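Local coordinates for protein transcriptional regulator I2 (Pseudomonas fluorescens A506, PDB 4MO7) that acts as a superantigen associated with Crohn's disease and, as a TetR-family protein, probably also binds DNA as a transcriptional regulator, at residues A[96-110]-A[153-166]. Residues are numbered along the deposited sequence; the frame is centred on the assembly and turned at random.
Sequences LEEASTVRERVLALI and IWLQVLGEAKAAGY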
ATOM      1  N   LEU A  96      16.845   7.337 -17.708  1.00 19.48           N
ATOM      2  CA  LEU A  96      17.073   8.770 -17.456  1.00 26.40           C
ATOM      3  C   LEU A  96      18.017   9.419 -18.421  1.00 31.80           C
ATOM      4  O   LEU A  96      17.841  10.602 -18.767  1.00 30.64           O
ATOM      5  CB  LEU A  96      17.619   9.035 -16.045  1.00 16.78           C
ATOM      6  CG  LEU A  96      16.594   9.003 -14.961  1.00 26.13           C
ATOM      7  CD1 LEU A  96      17.367   9.261 -13.668  1.00 22.64           C
ATOM      8  CD2 LEU A  96      15.485  10.070 -15.184  1.00 18.13           C
ATOM      9  N   GLU A  97      19.064   8.695 -18.812  1.00 21.70           N
ATOM     10  CA  GLU A  97      20.059   9.234 -19.728  1.00 30.62           C
ATOM     11  C   GLU A  97      19.444   9.552 -21.097  1.00 25.12           C
ATOM     12  O   GLU A  97      19.895  10.476 -21.772  1.00 31.38           O
ATOM     13  CB  GLU A  97      21.269   8.289 -19.872  1.00 28.36           C
ATOM     14  CG  GLU A  97      22.143   8.266 -18.654  1.00 50.04           C
ATOM     15  CD  GLU A  97      23.331   7.312 -18.759  1.00 70.54           C
ATOM     16  OE1 GLU A  97      23.317   6.394 -19.619  1.00 55.06           O
ATOM     17  OE2 GLU A  97      24.280   7.485 -17.961  1.00 69.44           O
ATOM     18  N   GLU A  98      18.400   8.813 -21.479  1.00 25.41           N
ATOM     19  CA  GLU A  98      17.735   8.995 -22.766  1.00 25.39           C
ATOM     20  C   GLU A  98      16.635  10.052 -22.693  1.00 30.52           C
ATOM     21  O   GLU A  98      15.953  10.308 -23.682  1.00 28.76           O
ATOM     22  CB  GLU A  98      17.118   7.690 -23.249  1.00 27.14           C
ATOM     23  CG  GLU A  98      18.160   6.612 -23.503  1.00 58.75           C
ATOM     24  CD  GLU A  98      17.563   5.236 -23.674  1.00 63.48           C
ATOM     25  OE1 GLU A  98      16.314   5.123 -23.684  1.00 64.85           O
ATOM     26  OE2 GLU A  98      18.354   4.268 -23.787  1.00 55.35           O
ATOM     27  N   ALA A  99      16.464  10.649 -21.519  1.00 21.96           N
ATOM     28  CA  ALA A  99      15.407  11.641 -21.294  1.00 25.57           C
ATOM     29  C   ALA A  99      16.027  13.002 -21.055  1.00 22.87           C
ATOM     30  O   ALA A  99      16.840  13.170 -20.137  1.00 33.30           O
ATOM     31  CB  ALA A  99      14.561  11.228 -20.083  1.00 24.56           C
ATOM     32  N   SER A 100      15.621  13.995 -21.852  1.00 25.31           N
ATOM     33  CA  SER A 100      16.252  15.320 -21.841  1.00 30.21           C
ATOM     34  C   SER A 100      15.368  16.402 -21.212  1.00 45.48           C
ATOM     35  O   SER A 100      15.808  17.532 -21.029  1.00 41.12           O
ATOM     36  CB  SER A 100      16.604  15.743 -23.283  1.00 51.72           C
ATOM     37  OG  SER A 100      15.444  15.816 -24.124  1.00 37.22           O
ATOM     38  N   THR A 101      14.116  16.072 -20.902  1.00 19.77           N
ATOM     39  CA  THR A 101      13.218  17.066 -20.324  1.00 20.32           C
ATOM     40  C   THR A 101      12.737  16.615 -18.973  1.00 21.84           C
ATOM     41  O   THR A 101      12.755  15.411 -18.692  1.00 21.34           O
ATOM     42  CB  THR A 101      11.972  17.282 -21.187  1.00 17.59           C
ATOM     43  OG1 THR A 101      11.304  16.027 -21.384  1.00 19.69           O
ATOM     44  CG2 THR A 101      12.363  17.867 -22.549  1.00 24.59           C
ATOM     45  N   VAL A 102      12.325  17.560 -18.135  1.00 18.81           N
ATOM     46  CA  VAL A 102      11.765  17.185 -16.816  1.00 18.80           C
ATOM     47  C   VAL A 102      10.621  16.166 -16.925  1.00 17.18           C
ATOM     48  O   VAL A 102      10.575  15.164 -16.185  1.00 16.34           O
ATOM     49  CB  VAL A 102      11.240  18.433 -16.036  1.00 26.27           C
ATOM     50  CG1 VAL A 102      10.301  18.024 -14.856  1.00 29.54           C
ATOM     51  CG2 VAL A 102      12.415  19.315 -15.564  1.00 29.15           C
ATOM     52  N   ARG A 103       9.657  16.415 -17.814  1.00 16.40           N
ATOM     53  CA  ARG A 103       8.552  15.520 -17.917  1.00 15.53           C
ATOM     54  C   ARG A 103       8.975  14.110 -18.321  1.00 19.79           C
ATOM     55  O   ARG A 103       8.435  13.143 -17.792  1.00 14.85           O
ATOM     56  CB  ARG A 103       7.412  16.068 -18.801  1.00 16.53           C
ATOM     57  CG  ARG A 103       7.693  16.075 -20.289  1.00 18.17           C
ATOM     58  CD  ARG A 103       7.062  14.822 -20.911  1.00 18.62           C
ATOM     59  NE  ARG A 103       5.612  14.895 -20.997  1.00 18.37           N
ATOM     60  CZ  ARG A 103       4.846  13.872 -21.344  1.00 23.18           C
ATOM     61  NH1 ARG A 103       3.532  14.010 -21.374  1.00 24.68           N
ATOM     62  NH2 ARG A 103       5.393  12.702 -21.665  1.00 24.59           N
ATOM     63  N   GLU A 104       9.944  13.983 -19.229  1.00 16.38           N
ATOM     64  CA  GLU A 104      10.361  12.659 -19.628  1.00 13.77           C
ATOM     65  C   GLU A 104      11.191  11.961 -18.533  1.00 12.71           C
ATOM     66  O   GLU A 104      11.163  10.725 -18.455  1.00 16.04           O
ATOM     67  CB  GLU A 104      11.067  12.690 -20.970  1.00 26.32           C
ATOM     68  CG  GLU A 104      10.007  12.878 -22.121  1.00 24.88           C
ATOM     69  CD  GLU A 104       9.166  11.598 -22.364  1.00 29.98           C
ATOM     70  OE1 GLU A 104       9.756  10.549 -22.672  1.00 35.18           O
ATOM     71  OE2 GLU A 104       7.915  11.615 -22.257  1.00 21.28           O
ATOM     72  N   ARG A 105      11.923  12.739 -17.744  1.00 15.30           N
ATOM     73  CA  ARG A 105      12.741  12.123 -16.679  1.00 14.85           C
ATOM     74  C   ARG A 105      11.830  11.623 -15.566  1.00 16.81           C
ATOM     75  O   ARG A 105      11.998  10.513 -15.082  1.00 13.42           O
ATOM     76  CB  ARG A 105      13.769  13.121 -16.150  1.00 13.45           C
ATOM     77  CG  ARG A 105      14.824  13.439 -17.240  1.00 22.78           C
ATOM     78  CD  ARG A 105      15.744  14.615 -16.923  1.00 20.11           C
ATOM     79  NE  ARG A 105      16.560  14.408 -15.745  1.00 22.42           N
ATOM     80  CZ  ARG A 105      17.679  13.681 -15.718  1.00 36.11           C
ATOM     81  NH1 ARG A 105      18.132  13.065 -16.819  1.00 28.44           N
ATOM     82  NH2 ARG A 105      18.348  13.577 -14.587  1.00 28.36           N
ATOM     83  N   VAL A 106      10.877  12.432 -15.126  1.00 13.34           N
ATOM     84  CA  VAL A 106       9.877  11.932 -14.142  1.00 14.37           C
ATOM     85  C   VAL A 106       9.120  10.707 -14.699  1.00 13.90           C
ATOM     86  O   VAL A 106       8.947   9.721 -14.016  1.00 12.76           O
ATOM     87  CB  VAL A 106       8.890  13.051 -13.659  1.00 15.23           C
ATOM     88  CG1 VAL A 106       7.925  12.529 -12.618  1.00 12.36           C
ATOM     89  CG2 VAL A 106       9.692  14.234 -13.054  1.00 11.89           C
ATOM     90  N   LEU A 107       8.671  10.768 -15.963  1.00 13.54           N
ATOM     91  CA  LEU A 107       7.961   9.654 -16.530  1.00 13.74           C
ATOM     92  C   LEU A 107       8.825   8.425 -16.603  1.00 12.05           C
ATOM     93  O   LEU A 107       8.330   7.322 -16.376  1.00 12.01           O
ATOM     94  CB  LEU A 107       7.433  10.043 -17.930  1.00 11.26           C
ATOM     95  CG  LEU A 107       6.609   8.927 -18.560  1.00 15.19           C
ATOM     96  CD1 LEU A 107       5.374   8.557 -17.699  1.00 12.71           C
ATOM     97  CD2 LEU A 107       6.190   9.372 -19.994  1.00 18.40           C
ATOM     98  N   ALA A 108      10.119   8.602 -16.903  1.00 15.96           N
ATOM     99  CA  ALA A 108      10.997   7.438 -16.975  1.00 16.33           C
ATOM    100  C   ALA A 108      11.040   6.717 -15.632  1.00 13.61           C
ATOM    101  O   ALA A 108      11.055   5.476 -15.593  1.00 14.61           O
ATOM    102  CB  ALA A 108      12.414   7.874 -17.362  1.00 19.94           C
ATOM    103  N   LEU A 109      11.178   7.466 -14.531  1.00 13.33           N
ATOM    104  CA  LEU A 109      11.226   6.779 -13.237  1.00 12.51           C
ATOM    105  C   LEU A 109       9.901   6.134 -12.903  1.00 14.69           C
ATOM    106  O   LEU A 109       9.872   5.043 -12.385  1.00 13.10           O
ATOM    107  CB  LEU A 109      11.588   7.747 -12.133  1.00 16.75           C
ATOM    108  CG  LEU A 109      12.927   8.526 -12.324  1.00 18.01           C
ATOM    109  CD1 LEU A 109      13.344   9.087 -10.954  1.00 13.27           C
ATOM    110  CD2 LEU A 109      13.990   7.595 -12.813  1.00 20.81           C
ATOM    111  N   ILE A 110       8.774   6.805 -13.190  1.00 11.03           N
ATOM    112  CA  ILE A 110       7.443   6.205 -12.940  1.00 10.43           C
ATOM    113  C   ILE A 110       7.261   4.912 -13.734  1.00 14.20           C
ATOM    114  O   ILE A 110       6.823   3.881 -13.209  1.00 14.46           O
ATOM    115  CB  ILE A 110       6.363   7.214 -13.333  1.00  9.59           C
ATOM    116  CG1 ILE A 110       6.320   8.335 -12.297  1.00 10.06           C
ATOM    117  CG2 ILE A 110       4.980   6.550 -13.380  1.00 13.41           C
ATOM    118  CD1 ILE A 110       5.423   9.527 -12.722  1.00 17.68           C
ATOM    119  N   ILE A 153      18.077   8.589  -6.623  1.00 13.11           N
ATOM    120  CA  ILE A 153      17.800   8.931  -8.046  1.00 14.51           C
ATOM    121  C   ILE A 153      16.416   9.612  -8.167  1.00 17.44           C
ATOM    122  O   ILE A 153      16.270  10.674  -8.819  1.00 14.13           O
ATOM    123  CB  ILE A 153      17.806   7.673  -8.918  1.00 13.92           C
ATOM    124  CG1 ILE A 153      19.226   7.095  -9.057  1.00 15.42           C
ATOM    125  CG2 ILE A 153      17.315   8.010 -10.327  1.00 16.79           C
ATOM    126  CD1 ILE A 153      19.113   5.755  -9.784  1.00 20.73           C
ATOM    127  N   TRP A 154      15.424   9.043  -7.488  1.00 13.78           N
ATOM    128  CA  TRP A 154      14.101   9.681  -7.413  1.00 10.69           C
ATOM    129  C   TRP A 154      14.160  11.077  -6.840  1.00 13.02           C
ATOM    130  O   TRP A 154      13.562  12.050  -7.397  1.00 14.63           O
ATOM    131  CB  TRP A 154      13.131   8.895  -6.572  1.00 11.37           C
ATOM    132  CG  TRP A 154      12.470   7.771  -7.258  1.00 13.71           C
ATOM    133  CD1 TRP A 154      12.833   6.443  -7.297  1.00 11.66           C
ATOM    134  CD2 TRP A 154      11.288   7.894  -8.045  1.00 16.02           C
ATOM    135  NE1 TRP A 154      11.924   5.714  -8.055  1.00 13.99           N
ATOM    136  CE2 TRP A 154      10.957   6.595  -8.527  1.00 11.96           C
ATOM    137  CE3 TRP A 154      10.490   8.992  -8.405  1.00 16.67           C
ATOM    138  CZ2 TRP A 154       9.831   6.362  -9.335  1.00 14.43           C
ATOM    139  CZ3 TRP A 154       9.360   8.752  -9.181  1.00 16.02           C
ATOM    140  CH2 TRP A 154       9.057   7.441  -9.645  1.00 15.42           C
ATOM    141  N   LEU A 155      14.922  11.231  -5.759  1.00 12.57           N
ATOM    142  CA  LEU A 155      14.986  12.550  -5.151  1.00  9.21           C
ATOM    143  C   LEU A 155      15.712  13.542  -6.068  1.00 16.52           C
ATOM    144  O   LEU A 155      15.337  14.689  -6.150  1.00 16.44           O
ATOM    145  CB  LEU A 155      15.662  12.522  -3.761  1.00 10.44           C
ATOM    146  CG  LEU A 155      14.910  11.629  -2.774  1.00 12.29           C
ATOM    147  CD1 LEU A 155      15.726  11.419  -1.445  1.00 23.11           C
ATOM    148  CD2 LEU A 155      13.503  12.198  -2.461  1.00 24.27           C
ATOM    149  N   GLN A 156      16.761  13.119  -6.752  1.00 14.63           N
ATOM    150  CA  GLN A 156      17.414  14.009  -7.749  1.00 14.25           C
ATOM    151  C   GLN A 156      16.440  14.513  -8.813  1.00 16.24           C
ATOM    152  O   GLN A 156      16.326  15.717  -9.029  1.00 19.98           O
ATOM    153  CB  GLN A 156      18.577  13.270  -8.414  1.00 15.86           C
ATOM    154  CG  GLN A 156      19.245  13.964  -9.619  1.00 20.02           C
ATOM    155  CD  GLN A 156      19.980  15.236  -9.211  1.00 26.06           C
ATOM    156  OE1 GLN A 156      20.467  15.368  -8.059  1.00 31.34           O
ATOM    157  NE2 GLN A 156      20.058  16.200 -10.147  1.00 32.44           N
ATOM    158  N   VAL A 157      15.733  13.583  -9.428  1.00 14.24           N
ATOM    159  CA  VAL A 157      14.804  13.892 -10.516  1.00 14.09           C
ATOM    160  C   VAL A 157      13.602  14.698 -10.039  1.00 18.54           C
ATOM    161  O   VAL A 157      13.208  15.674 -10.705  1.00 17.20           O
ATOM    162  CB  VAL A 157      14.381  12.602 -11.173  1.00  8.36           C
ATOM    163  CG1 VAL A 157      13.156  12.767 -12.179  1.00 14.44           C
ATOM    164  CG2 VAL A 157      15.580  11.999 -11.893  1.00 14.90           C
ATOM    165  N   LEU A 158      13.009  14.332  -8.899  1.00 13.51           N
ATOM    166  CA  LEU A 158      11.925  15.146  -8.379  1.00 10.21           C
ATOM    167  C   LEU A 158      12.454  16.528  -7.929  1.00 11.80           C
ATOM    168  O   LEU A 158      11.758  17.534  -8.089  1.00 14.64           O
ATOM    169  CB  LEU A 158      11.191  14.457  -7.240  1.00 12.54           C
ATOM    170  CG  LEU A 158      10.506  13.146  -7.582  1.00 13.57           C
ATOM    171  CD1 LEU A 158      10.011  12.419  -6.307  1.00 16.45           C
ATOM    172  CD2 LEU A 158       9.288  13.424  -8.500  1.00 22.52           C
ATOM    173  N   GLY A 159      13.692  16.595  -7.411  1.00 17.63           N
ATOM    174  CA  GLY A 159      14.273  17.870  -7.028  1.00 18.51           C
ATOM    175  C   GLY A 159      14.439  18.752  -8.249  1.00 18.74           C
ATOM    176  O   GLY A 159      14.193  19.972  -8.170  1.00 19.96           O
ATOM    177  N   GLU A 160      14.868  18.159  -9.368  1.00 18.15           N
ATOM    178  CA  GLU A 160      14.908  18.921 -10.645  1.00 18.42           C
ATOM    179  C   GLU A 160      13.532  19.459 -11.040  1.00 20.79           C
ATOM    180  O   GLU A 160      13.384  20.629 -11.468  1.00 20.03           O
ATOM    181  CB  GLU A 160      15.366  18.023 -11.806  1.00 19.13           C
ATOM    182  CG  GLU A 160      16.775  17.580 -11.728  1.00 22.44           C
ATOM    183  CD  GLU A 160      17.076  16.430 -12.726  1.00 28.05           C
ATOM    184  OE1 GLU A 160      18.122  15.800 -12.566  1.00 31.93           O
ATOM    185  OE2 GLU A 160      16.281  16.142 -13.667  1.00 29.87           O
ATOM    186  N   ALA A 161      12.525  18.603 -10.930  1.00 17.18           N
ATOM    187  CA  ALA A 161      11.135  18.990 -11.245  1.00 15.91           C
ATOM    188  C   ALA A 161      10.660  20.139 -10.398  1.00 21.07           C
ATOM    189  O   ALA A 161      10.012  21.044 -10.931  1.00 19.12           O
ATOM    190  CB  ALA A 161      10.147  17.819 -11.134  1.00 19.38           C
ATOM    191  N   LYS A 162      10.955  20.077  -9.096  1.00 16.65           N
ATOM    192  CA  LYS A 162      10.566  21.105  -8.141  1.00 16.58           C
ATOM    193  C   LYS A 162      11.273  22.413  -8.551  1.00 19.48           C
ATOM    194  O   LYS A 162      10.660  23.470  -8.569  1.00 23.88           O
ATOM    195  CB  LYS A 162      11.059  20.688  -6.748  1.00 21.01           C
ATOM    196  CG  LYS A 162      10.826  21.712  -5.629  1.00 35.19           C
ATOM    197  CD  LYS A 162       9.352  21.869  -5.317  1.00 25.18           C
ATOM    198  CE  LYS A 162       9.081  22.627  -3.976  1.00 29.49           C
ATOM    199  NZ  LYS A 162       7.593  22.786  -3.881  1.00 23.47           N
ATOM    200  N   ALA A 163      12.585  22.342  -8.816  1.00 18.45           N
ATOM    201  CA  ALA A 163      13.332  23.533  -9.242  1.00 21.31           C
ATOM    202  C   ALA A 163      12.777  24.180 -10.512  1.00 23.90           C
ATOM    203  O   ALA A 163      12.765  25.407 -10.598  1.00 28.47           O
ATOM    204  CB  ALA A 163      14.854  23.229  -9.382  1.00 18.36           C
ATOM    205  N   ALA A 164      12.354  23.385 -11.509  1.00 21.05           N
ATOM    206  CA  ALA A 164      11.750  23.913 -12.754  1.00 26.83           C
ATOM    207  C   ALA A 164      10.284  24.369 -12.605  1.00 23.30           C
ATOM    208  O   ALA A 164       9.699  24.886 -13.563  1.00 31.11           O
ATOM    209  CB  ALA A 164      11.850  22.873 -13.885  1.00 23.50           C
ATOM    210  N   GLY A 165       9.677  24.144 -11.437  1.00 21.52           N
ATOM    211  CA  GLY A 165       8.304  24.601 -11.187  1.00 27.47           C
ATOM    212  C   GLY A 165       7.178  23.621 -11.473  1.00 25.95           C
ATOM    213  O   GLY A 165       6.006  24.030 -11.577  1.00 26.95           O
ATOM    214  N   TYR A 166       7.508  22.330 -11.637  1.00 18.69           N
ATOM    215  CA  TYR A 166       6.540  21.273 -11.935  1.00 19.50           C
ATOM    216  C   TYR A 166       5.909  20.579 -10.725  1.00 18.74           C
ATOM    217  O   TYR A 166       4.980  19.839 -10.888  1.00 23.00           O
ATOM    218  CB  TYR A 166       7.204  20.164 -12.777  1.00 21.84           C
ATOM    219  CG  TYR A 166       7.540  20.571 -14.196  1.00 20.82           C
ATOM    220  CD1 TYR A 166       8.646  21.355 -14.482  1.00 21.97           C
ATOM    221  CD2 TYR A 166       6.766  20.125 -15.253  1.00 29.76           C
ATOM    222  CE1 TYR A 166       8.937  21.731 -15.787  1.00 22.69           C
ATOM    223  CE2 TYR A 166       7.068  20.463 -16.557  1.00 33.77           C
ATOM    224  CZ  TYR A 166       8.136  21.271 -16.812  1.00 31.50           C
ATOM    225  OH  TYR A 166       8.406  21.593 -18.125  1.00 32.42           O
TER
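Arg105 and Glu160 show how a salt bridge can border an apolar helix pair. From Arg105, CB rests 4.0 Å from Val157 CG1; CD comes within 3.6 Å of Glu160 OE2, and the bend at chi3 (62°) beyond it turns NE and the guanidinium side-on to the carboxylate. NE donates to Glu160 OE2 (2.7 Å, 153°) and NH2 to Glu160 OE1 at 3.0 Å, each oxygen offering its syn lone pair, while Leu96 CD2 lies over one guanidinium face. Gln156 NE2 takes the anti lone pair of Glu160 OE1, so three bonds fix the carboxylate's rotation. Beneath, the Leu109 and Val157 side chains reach toward each other, Leu109 CD1 coming to 3.7 Å from Val157 CB. Leu109 CB stands over the six-membered ring of Trp154 in a CH-pi contact (3.6 Å to the centroid); Arg175 makes a cation-pi contact with the same indole. Towards the far end, Val102 CG1 touches Ala161 CB and lies over the Tyr166 ring, just beyond the Schellman motif at Gly165. Helices 102-110 and 153-163 run roughly antiparallel (150°), their axes 9.6 Å apart, with one knob-into-hole insertion: Val157 among Arg105, Val106, Leu109 and, from helix 73-97, Leu96, in the all-helical C-terminal domain of a TetR-family protein.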